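Local coordinates for Iron(III) ABC transporter, periplasmic iron-compound-binding protein (Vibrio cholerae, PDB 5GGY), which probably binds ferric siderophores such as iron-loaded Desferal in the periplasm and delivers them to an ABC transporter for iron uptake, at residues Val47-Gln52 / Phe223-Glu228; Thr164-Asn169 / Val255-Gly260; Phe174-Thr177 / Thr181-Tyr184. All coordinates share one frame; numbering follows the deposited sequence.

Interaction 1: residues Val47-Gln52 / Phe223-Glu228; sequences VQWVVQ and FLPFAE
W49 and P225 meet ring against ring where the C-terminal end of helix 43-49 faces the loop that follows strand 219-223. The proline sits over one face of the indole: its CG lies 3.7 Å from the centroid of the W49 six-membered ring, and the line joining them departs by only 6° from the ring normal. This is a CH-pi contact, in which the C-H groups of the pyrrolidine ring, mildly polarised by its amide N and most so at CD, face the electron-rich benzo half of the indole, with CG over it. The CD of P225 reaches the same face nearer the backbone side, 3.7 Å from W49 CE3, while the carbonyl O of P225 stands 3.9 Å from both CZ3 and CH2 of W49. The tryptophan can offer this face because its CG lies beside the backbone N (chi1 -69°) and the indole is turned nearly crosswise on its stem (chi2 93°). On the helix side, the Q48 carbonyl O comes up to P225 CD at 3.6 Å, a contact made by the Q48 backbone.

Residue types fit their places. Tryptophan presents a broad flat surface at a partly exposed position, and proline, preceded by a cis peptide bond from L224, gives a rigid ring with its CB directed at the helix. Behind P225 the loop is held by F226, whose ring stacks on F167, and by backbone bonding of L224 with V252. Beyond W49, V50 packs on W256 and Q52 NE2 bonds to P254 O. The contact is small and lies at the surface, with no hydrogen bond across it. An aromatic residue of one lobe resting on a proline of the other is consistent with the rim of the interlobe cleft in a two-lobed siderophore-binding protein.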
loop_
_atom_site.group_PDB
_atom_site.type_symbol
_atom_site.label_atom_id
_atom_site.label_comp_id
_atom_site.label_asym_id
_atom_site.label_seq_id
_atom_site.Cartn_x
_atom_site.Cartn_y
_atom_site.Cartn_z
ATOM N N VAL A 47 -7.631 22.732 13.234
ATOM C CA VAL A 47 -6.667 23.588 12.550
ATOM C C VAL A 47 -5.290 23.529 13.208
ATOM O O VAL A 47 -4.263 23.519 12.527
ATOM C CB VAL A 47 -7.160 25.053 12.516
ATOM C CG1 VAL A 47 -6.091 25.979 11.955
ATOM C CG2 VAL A 47 -8.449 25.153 11.708
ATOM N N GLN A 48 -5.271 23.462 14.535
ATOM C CA GLN A 48 -4.018 23.484 15.282
ATOM C C GLN A 48 -3.380 22.102 15.409
ATOM O O GLN A 48 -2.157 21.974 15.381
ATOM C CB GLN A 48 -4.247 24.076 16.674
ATOM C CG GLN A 48 -4.917 25.438 16.660
ATOM C CD GLN A 48 -4.095 26.488 15.938
ATOM O OE1 GLN A 48 -2.866 26.499 16.018
ATOM N NE2 GLN A 48 -4.774 27.377 15.223
ATOM N N TRP A 49 -4.208 21.071 15.544
ATOM C CA TRP A 49 -3.708 19.733 15.846
ATOM C C TRP A 49 -3.564 18.830 14.618
ATOM O O TRP A 49 -2.698 17.952 14.595
ATOM C CB TRP A 49 -4.618 19.061 16.881
ATOM C CG TRP A 49 -4.542 19.692 18.242
ATOM C CD1 TRP A 49 -5.345 20.680 18.738
ATOM C CD2 TRP A 49 -3.603 19.381 19.278
ATOM N NE1 TRP A 49 -4.965 20.999 20.021
ATOM C CE2 TRP A 49 -3.897 20.216 20.374
ATOM C CE3 TRP A 49 -2.543 18.475 19.386
ATOM C CZ2 TRP A 49 -3.169 20.173 21.562
ATOM C CZ3 TRP A 49 -1.823 18.432 20.565
ATOM C CH2 TRP A 49 -2.138 19.276 21.638
ATOM N N VAL A 50 -4.399 19.042 13.605
ATOM C CA VAL A 50 -4.382 18.187 12.416
ATOM C C VAL A 50 -3.886 18.921 11.173
ATOM O O VAL A 50 -3.155 18.357 10.356
ATOM C CB VAL A 50 -5.777 17.612 12.118
ATOM C CG1 VAL A 50 -5.705 16.611 10.973
ATOM C CG2 VAL A 50 -6.351 16.957 13.359
ATOM N N VAL A 51 -4.308 20.176 11.037
ATOM C CA VAL A 51 -3.893 21.059 9.946
ATOM C C VAL A 51 -4.329 20.561 8.565
ATOM O O VAL A 51 -5.120 21.218 7.885
ATOM C CB VAL A 51 -2.364 21.267 9.943
ATOM C CG1 VAL A 51 -1.976 22.288 8.894
ATOM C CG2 VAL A 51 -1.883 21.706 11.317
ATOM N N GLN A 52 -3.808 19.411 8.148
ATOM C CA GLN A 52 -4.126 18.856 6.835
ATOM C C GLN A 52 -4.810 17.492 6.948
ATOM O O GLN A 52 -4.449 16.680 7.803
ATOM C CB GLN A 52 -2.861 18.746 5.971
ATOM C CG GLN A 52 -1.773 17.832 6.525
ATOM C CD GLN A 52 -0.948 18.481 7.624
ATOM O OE1 GLN A 52 -0.478 19.608 7.479
ATOM N NE2 GLN A 52 -0.777 17.770 8.734
ATOM N N PHE A 223 6.208 15.939 18.490
ATOM C CA PHE A 223 5.214 16.582 17.638
ATOM C C PHE A 223 4.668 17.879 18.223
ATOM O O PHE A 223 4.339 17.955 19.406
ATOM C CB PHE A 223 4.047 15.627 17.362
ATOM C CG PHE A 223 4.417 14.433 16.530
ATOM C CD1 PHE A 223 4.743 14.580 15.196
ATOM C CD2 PHE A 223 4.418 13.163 17.078
ATOM C CE1 PHE A 223 5.076 13.487 14.427
ATOM C CE2 PHE A 223 4.746 12.067 16.315
ATOM C CZ PHE A 223 5.079 12.226 14.987
ATOM N N LEU A 224 4.578 18.898 17.377
ATOM C CA LEU A 224 3.886 20.129 17.725
ATOM C C LEU A 224 2.390 19.932 17.472
ATOM O O LEU A 224 2.006 19.066 16.689
ATOM C CB LEU A 224 4.443 21.303 16.913
ATOM C CG LEU A 224 5.910 21.655 17.175
ATOM C CD1 LEU A 224 6.363 22.797 16.279
ATOM C CD2 LEU A 224 6.132 22.001 18.640
ATOM N N PRO A 225 1.532 20.722 18.138
ATOM C CA PRO A 225 1.839 21.797 19.086
ATOM C C PRO A 225 2.095 21.319 20.511
ATOM O O PRO A 225 1.541 20.317 20.956
ATOM C CB PRO A 225 0.578 22.657 19.039
ATOM C CG PRO A 225 -0.507 21.670 18.788
ATOM C CD PRO A 225 0.085 20.620 17.881
ATOM N N PHE A 226 2.942 22.061 21.216
ATOM C CA PHE A 226 3.146 21.872 22.645
ATOM C C PHE A 226 3.356 23.227 23.304
ATOM O O PHE A 226 4.344 23.910 23.046
ATOM C CB PHE A 226 4.331 20.942 22.916
ATOM C CG PHE A 226 4.630 20.757 24.378
ATOM C CD1 PHE A 226 5.915 20.902 24.859
ATOM C CD2 PHE A 226 3.621 20.456 25.272
ATOM C CE1 PHE A 226 6.190 20.741 26.201
ATOM C CE2 PHE A 226 3.892 20.296 26.613
ATOM C CZ PHE A 226 5.175 20.441 27.076
ATOM N N ALA A 227 2.416 23.605 24.163
ATOM C CA ALA A 227 2.368 24.955 24.717
ATOM C C ALA A 227 3.565 25.302 25.594
ATOM O O ALA A 227 3.902 26.472 25.750
ATOM C CB ALA A 227 1.079 25.148 25.509
ATOM N N GLU A 228 4.209 24.290 26.163
ATOM C CA GLU A 228 5.314 24.528 27.088
ATOM C C GLU A 228 6.637 24.000 26.546
ATOM O O GLU A 228 7.467 23.492 27.294
ATOM C CB GLU A 228 5.010 23.889 28.442
ATOM C CG GLU A 228 3.521 23.815 28.745
ATOM C CD GLU A 228 3.205 24.085 30.201
ATOM O OE1 GLU A 228 3.061 25.271 30.560
ATOM O OE2 GLU A 228 3.089 23.118 30.985
#

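Interaction 2: residues Thr164-Asn169 / Val255-Gly260; sequences TLRFAN and VWSYGG
R166 reaches from strand 161-167, in the mixed sheet of the C-terminal lobe, to the loop V255-G260 that leads into helix 262-276; the lobe belongs to the two-lobed fold of periplasmic binding proteins. Its chain is extended from CG to NE, so the guanidinium arrives far from the strand and brings NH1 closest to the loop. That nitrogen holds the tight part of the contact, deep in the protein. It donates to S257 OG at 2.8 Å, the oxygen lying 28° out of the guanidinium plane, and weakly to V255 O at 2.7 Å, where the N-H...O angle is only 118°. NE is engaged by Y176 OH, which also makes a weak bond to S257 OG, so the charge of this buried arginine is probably offset in part by neutral oxygens. Serine suits its site, being small enough to bring a hydroxyl close to both arginine and tyrosine.

Toward the partly exposed side the fit is looser. W256 and Y258 approach the guanidinium obliquely, as aromatic neighbours with no hydrogen bond to it. Y258 CE1 stands 4.3 Å from R166 NE, and W256 CE3 is 4.2 Å from R166 NH1.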
loop_
_atom_site.group_PDB
_atom_site.type_symbol
_atom_site.label_atom_id
_atom_site.label_comp_id
_atom_site.label_asym_id
_atom_site.label_seq_id
_atom_site.Cartn_x
_atom_site.Cartn_y
_atom_site.Cartn_z
ATOM N N THR A 164 9.809 8.558 18.709
ATOM C CA THR A 164 8.820 9.615 18.522
ATOM C C THR A 164 7.918 9.753 19.744
ATOM O O THR A 164 7.562 8.757 20.373
ATOM C CB THR A 164 7.953 9.352 17.288
ATOM O OG1 THR A 164 6.737 10.101 17.396
ATOM C CG2 THR A 164 7.624 7.868 17.181
ATOM N N LEU A 165 7.539 10.986 20.067
ATOM C CA LEU A 165 6.681 11.220 21.223
ATOM C C LEU A 165 5.960 12.561 21.183
ATOM O O LEU A 165 6.264 13.429 20.374
ATOM C CB LEU A 165 7.490 11.099 22.533
ATOM C CG LEU A 165 8.699 11.957 22.942
ATOM C CD1 LEU A 165 9.847 11.872 21.943
ATOM C CD2 LEU A 165 8.341 13.415 23.228
ATOM N N ARG A 166 4.983 12.697 22.071
ATOM C CA ARG A 166 4.385 13.983 22.401
ATOM C C ARG A 166 4.568 14.220 23.897
ATOM O O ARG A 166 4.700 13.272 24.672
ATOM C CB ARG A 166 2.897 14.028 22.037
ATOM C CG ARG A 166 2.597 13.982 20.547
ATOM C CD ARG A 166 1.103 14.154 20.299
ATOM N NE ARG A 166 0.733 13.881 18.912
ATOM C CZ ARG A 166 0.583 14.816 17.980
ATOM N NH1 ARG A 166 0.243 14.475 16.743
ATOM N NH2 ARG A 166 0.767 16.093 18.285
ATOM N N PHE A 167 4.579 15.483 24.302
ATOM C CA PHE A 167 4.703 15.821 25.712
ATOM C C PHE A 167 3.353 15.804 26.418
ATOM O O PHE A 167 2.426 16.492 26.007
ATOM C CB PHE A 167 5.349 17.199 25.884
ATOM C CG PHE A 167 6.831 17.214 25.655
ATOM C CD1 PHE A 167 7.706 16.760 26.628
ATOM C CD2 PHE A 167 7.353 17.684 24.468
ATOM C CE1 PHE A 167 9.074 16.774 26.411
ATOM C CE2 PHE A 167 8.717 17.699 24.250
ATOM C CZ PHE A 167 9.577 17.244 25.222
ATOM N N ALA A 168 3.244 15.009 27.476
ATOM C CA ALA A 168 2.061 15.036 28.329
ATOM C C ALA A 168 2.118 16.298 29.175
ATOM O O ALA A 168 1.124 16.987 29.386
ATOM C CB ALA A 168 1.997 13.807 29.203
ATOM N N ASN A 169 3.323 16.586 29.643
ATOM C CA ASN A 169 3.631 17.796 30.376
ATOM C C ASN A 169 5.152 17.931 30.363
ATOM O O ASN A 169 5.828 17.081 29.791
ATOM C CB ASN A 169 3.053 17.744 31.796
ATOM C CG ASN A 169 3.598 16.600 32.612
ATOM O OD1 ASN A 169 4.749 16.621 33.046
ATOM N ND2 ASN A 169 2.756 15.605 32.860
ATOM N N VAL A 255 1.250 17.234 12.913
ATOM C CA VAL A 255 0.634 16.150 12.157
ATOM C C VAL A 255 -0.066 15.208 13.124
ATOM O O VAL A 255 0.551 14.691 14.051
ATOM C CB VAL A 255 1.656 15.353 11.324
ATOM C CG1 VAL A 255 0.960 14.208 10.619
ATOM C CG2 VAL A 255 2.349 16.253 10.311
ATOM N N TRP A 256 -1.358 14.995 12.905
ATOM C CA TRP A 256 -2.167 14.192 13.812
ATOM C C TRP A 256 -1.699 12.740 13.837
ATOM O O TRP A 256 -1.712 12.047 12.816
ATOM C CB TRP A 256 -3.642 14.279 13.414
ATOM C CG TRP A 256 -4.610 13.776 14.453
ATOM C CD1 TRP A 256 -5.615 12.874 14.262
ATOM C CD2 TRP A 256 -4.673 14.158 15.835
ATOM N NE1 TRP A 256 -6.298 12.666 15.436
ATOM C CE2 TRP A 256 -5.738 13.441 16.418
ATOM C CE3 TRP A 256 -3.931 15.031 16.637
ATOM C CZ2 TRP A 256 -6.080 13.573 17.764
ATOM C CZ3 TRP A 256 -4.271 15.160 17.972
ATOM C CH2 TRP A 256 -5.335 14.435 18.522
ATOM N N SER A 257 -1.282 12.289 15.015
ATOM C CA SER A 257 -0.746 10.945 15.180
ATOM C C SER A 257 -1.849 9.924 15.427
ATOM O O SER A 257 -1.577 8.761 15.722
ATOM C CB SER A 257 0.261 10.911 16.329
ATOM O OG SER A 257 1.233 11.935 16.192
ATOM N N TYR A 258 -3.094 10.371 15.309
ATOM C CA TYR A 258 -4.244 9.490 15.457
ATOM C C TYR A 258 -5.229 9.709 14.312
ATOM O O TYR A 258 -6.432 9.846 14.532
ATOM C CB TYR A 258 -4.929 9.721 16.803
ATOM C CG TYR A 258 -3.957 9.940 17.943
ATOM C CD1 TYR A 258 -3.622 11.224 18.359
ATOM C CD2 TYR A 258 -3.364 8.866 18.594
ATOM C CE1 TYR A 258 -2.736 11.431 19.392
ATOM C CE2 TYR A 258 -2.473 9.064 19.633
ATOM C CZ TYR A 258 -2.162 10.350 20.027
ATOM O OH TYR A 258 -1.275 10.565 21.058
ATOM N N GLY A 259 -4.709 9.741 13.090
ATOM C CA GLY A 259 -5.518 10.061 11.928
ATOM C C GLY A 259 -5.768 8.896 10.990
ATOM O O GLY A 259 -5.754 7.735 11.401
ATOM N N GLY A 260 -5.997 9.213 9.720
ATOM C CA GLY A 260 -6.313 8.209 8.719
ATOM C C GLY A 260 -5.134 7.786 7.866
ATOM O O GLY A 260 -3.980 7.872 8.289
#

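Interaction 3: residues Phe174-Thr177 / Thr181-Tyr184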
loop_
_atom_site.group_PDB
_atom_site.type_symbol
_atom_site.label_atom_id
_atom_site.label_comp_id
_atom_site.label_asym_id
_atom_site.label_seq_id
_atom_site.Cartn_x
_atom_site.Cartn_y
_atom_site.Cartn_z
ATOM N N PHE A 174 4.550 10.894 26.115
ATOM C CA PHE A 174 3.813 9.831 25.438
ATOM C C PHE A 174 4.640 9.207 24.326
ATOM O O PHE A 174 4.662 9.711 23.210
ATOM C CB PHE A 174 2.499 10.355 24.852
ATOM C CG PHE A 174 1.449 10.663 25.880
ATOM C CD1 PHE A 174 1.013 9.689 26.762
ATOM C CD2 PHE A 174 0.880 11.922 25.945
ATOM C CE1 PHE A 174 0.042 9.970 27.703
ATOM C CE2 PHE A 174 -0.093 12.208 26.881
ATOM C CZ PHE A 174 -0.513 11.235 27.762
ATOM N N LEU A 175 5.321 8.110 24.635
ATOM C CA LEU A 175 6.102 7.391 23.633
ATOM C C LEU A 175 5.194 6.614 22.692
ATOM O O LEU A 175 4.288 5.910 23.135
ATOM C CB LEU A 175 7.096 6.433 24.293
ATOM C CG LEU A 175 8.261 7.048 25.068
ATOM C CD1 LEU A 175 9.151 5.955 25.638
ATOM C CD2 LEU A 175 9.062 7.978 24.174
ATOM N N TYR A 176 5.441 6.736 21.393
ATOM C CA TYR A 176 4.633 6.019 20.411
ATOM C C TYR A 176 5.109 4.579 20.257
ATOM O O TYR A 176 6.291 4.322 20.035
ATOM C CB TYR A 176 4.640 6.752 19.066
ATOM C CG TYR A 176 3.735 7.959 19.093
ATOM C CD1 TYR A 176 2.364 7.823 18.904
ATOM C CD2 TYR A 176 4.241 9.225 19.350
ATOM C CE1 TYR A 176 1.529 8.919 18.946
ATOM C CE2 TYR A 176 3.412 10.326 19.394
ATOM C CZ TYR A 176 2.059 10.167 19.193
ATOM O OH TYR A 176 1.228 11.260 19.238
ATOM N N THR A 177 4.168 3.649 20.385
ATOM C CA THR A 177 4.484 2.232 20.494
ATOM C C THR A 177 4.458 1.501 19.152
ATOM O O THR A 177 4.291 2.117 18.100
ATOM C CB THR A 177 3.510 1.533 21.459
ATOM O OG1 THR A 177 2.199 1.494 20.882
ATOM C CG2 THR A 177 3.447 2.283 22.786
ATOM N N THR A 181 0.879 4.742 14.545
ATOM C CA THR A 181 1.101 5.210 13.180
ATOM C C THR A 181 2.490 5.837 12.952
ATOM O O THR A 181 3.036 5.711 11.854
ATOM C CB THR A 181 0.010 6.223 12.746
ATOM O OG1 THR A 181 -0.105 7.272 13.713
ATOM C CG2 THR A 181 -1.333 5.526 12.601
ATOM N N PRO A 182 3.070 6.516 13.966
ATOM C CA PRO A 182 4.438 6.975 13.692
ATOM C C PRO A 182 5.437 5.824 13.579
ATOM O O PRO A 182 6.402 5.922 12.823
ATOM C CB PRO A 182 4.762 7.859 14.899
ATOM C CG PRO A 182 3.440 8.297 15.414
ATOM C CD PRO A 182 2.541 7.123 15.203
ATOM N N GLN A 183 5.201 4.751 14.327
ATOM C CA GLN A 183 6.039 3.558 14.249
ATOM C C GLN A 183 6.024 2.982 12.837
ATOM O O GLN A 183 7.062 2.600 12.295
ATOM C CB GLN A 183 5.571 2.506 15.256
ATOM C CG GLN A 183 6.243 1.150 15.104
ATOM C CD GLN A 183 7.705 1.159 15.510
ATOM O OE1 GLN A 183 8.193 2.116 16.112
ATOM N NE2 GLN A 183 8.414 0.084 15.182
ATOM N N TYR A 184 4.833 2.925 12.249
ATOM C CA TYR A 184 4.657 2.465 10.879
ATOM C C TYR A 184 5.420 3.368 9.919
ATOM O O TYR A 184 6.063 2.899 8.980
ATOM C CB TYR A 184 3.167 2.430 10.526
ATOM C CG TYR A 184 2.860 2.293 9.047
ATOM C CD1 TYR A 184 2.709 3.415 8.236
ATOM C CD2 TYR A 184 2.681 1.044 8.471
ATOM C CE1 TYR A 184 2.420 3.292 6.892
ATOM C CE2 TYR A 184 2.389 0.911 7.130
ATOM C CZ TYR A 184 2.258 2.039 6.345
ATOM O OH TYR A 184 1.968 1.913 5.006
#
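Y176 ends strand 172-176 with P182, in the first turn of helix 181-188, set over one face of its ring. Starting at the stem, Y176 CB is 4.1 Å from P182 CG, a loose beginning. The next atom, Y176 CG, closes to 3.7 Å from the same proline carbon, and CD1 is equally near it while also meeting P182 CD at 3.8 Å. Further along the same side of the ring, Y176 CE1 is 4.1 Å from P182 CG. The proline therefore sits off the centre of the phenol, toward the stem: P182 CG is 3.9 Å from the ring centroid and 20° from the normal, a CH-pi contact. At the tip, OH turns to R166 as its hydrogen-bond partner. Tyrosine thus serves two neighbours, its carbon face for the proline and its hydroxyl for a buried polar cluster. Proline suits the first turn of a helix, where its missing N-H costs no helical hydrogen bond, and its ring also touches T164.

A second meeting joins the backbone of T177 to Q183. T177 O lies 3.1 Å from Q183 CB, a close approach, and takes a hydrogen bond from S180 OG, which makes a weak bond with Q183 N as well. With CG anti to its backbone N (chi1 171°) and a bend at chi2, Q183 turns its amide aside, where OE1 bonds to S193 OG and NE2 to E187 OE2. Glutamine can do both because its amide carries an acceptor and a donor. The whole forms a beta-alpha connection, strand 172-176 leading by a short loop into helix 181-188, closed by a proline-aromatic CH-pi contact within the mixed-sheet C-terminal lobe.

In the fold
Along the chain the segments run 47-52, 164-169, 174-177, 181-184, 223-228 and 255-260, so interactions 1 and 2 cross, while interaction 3 is nested inside the loops that both of them close. Centres of interactions 2 and 3 are about 8 Å apart, those of 1 and 2 about 9 Å, and those of 1 and 3 about 17 Å, which places interaction 2 in the middle. Interaction 2 starts on strand 161-167, interaction 3 on 172-176, and interaction 1 in the loop after 219-223, all in one mixed sheet; F223 packs on T164, R166, Y176 and P182. The sheet core is thereby continuous with the interlobe contact of interaction 1, consistent with a cleft whose C-terminal wall rests on this sheet.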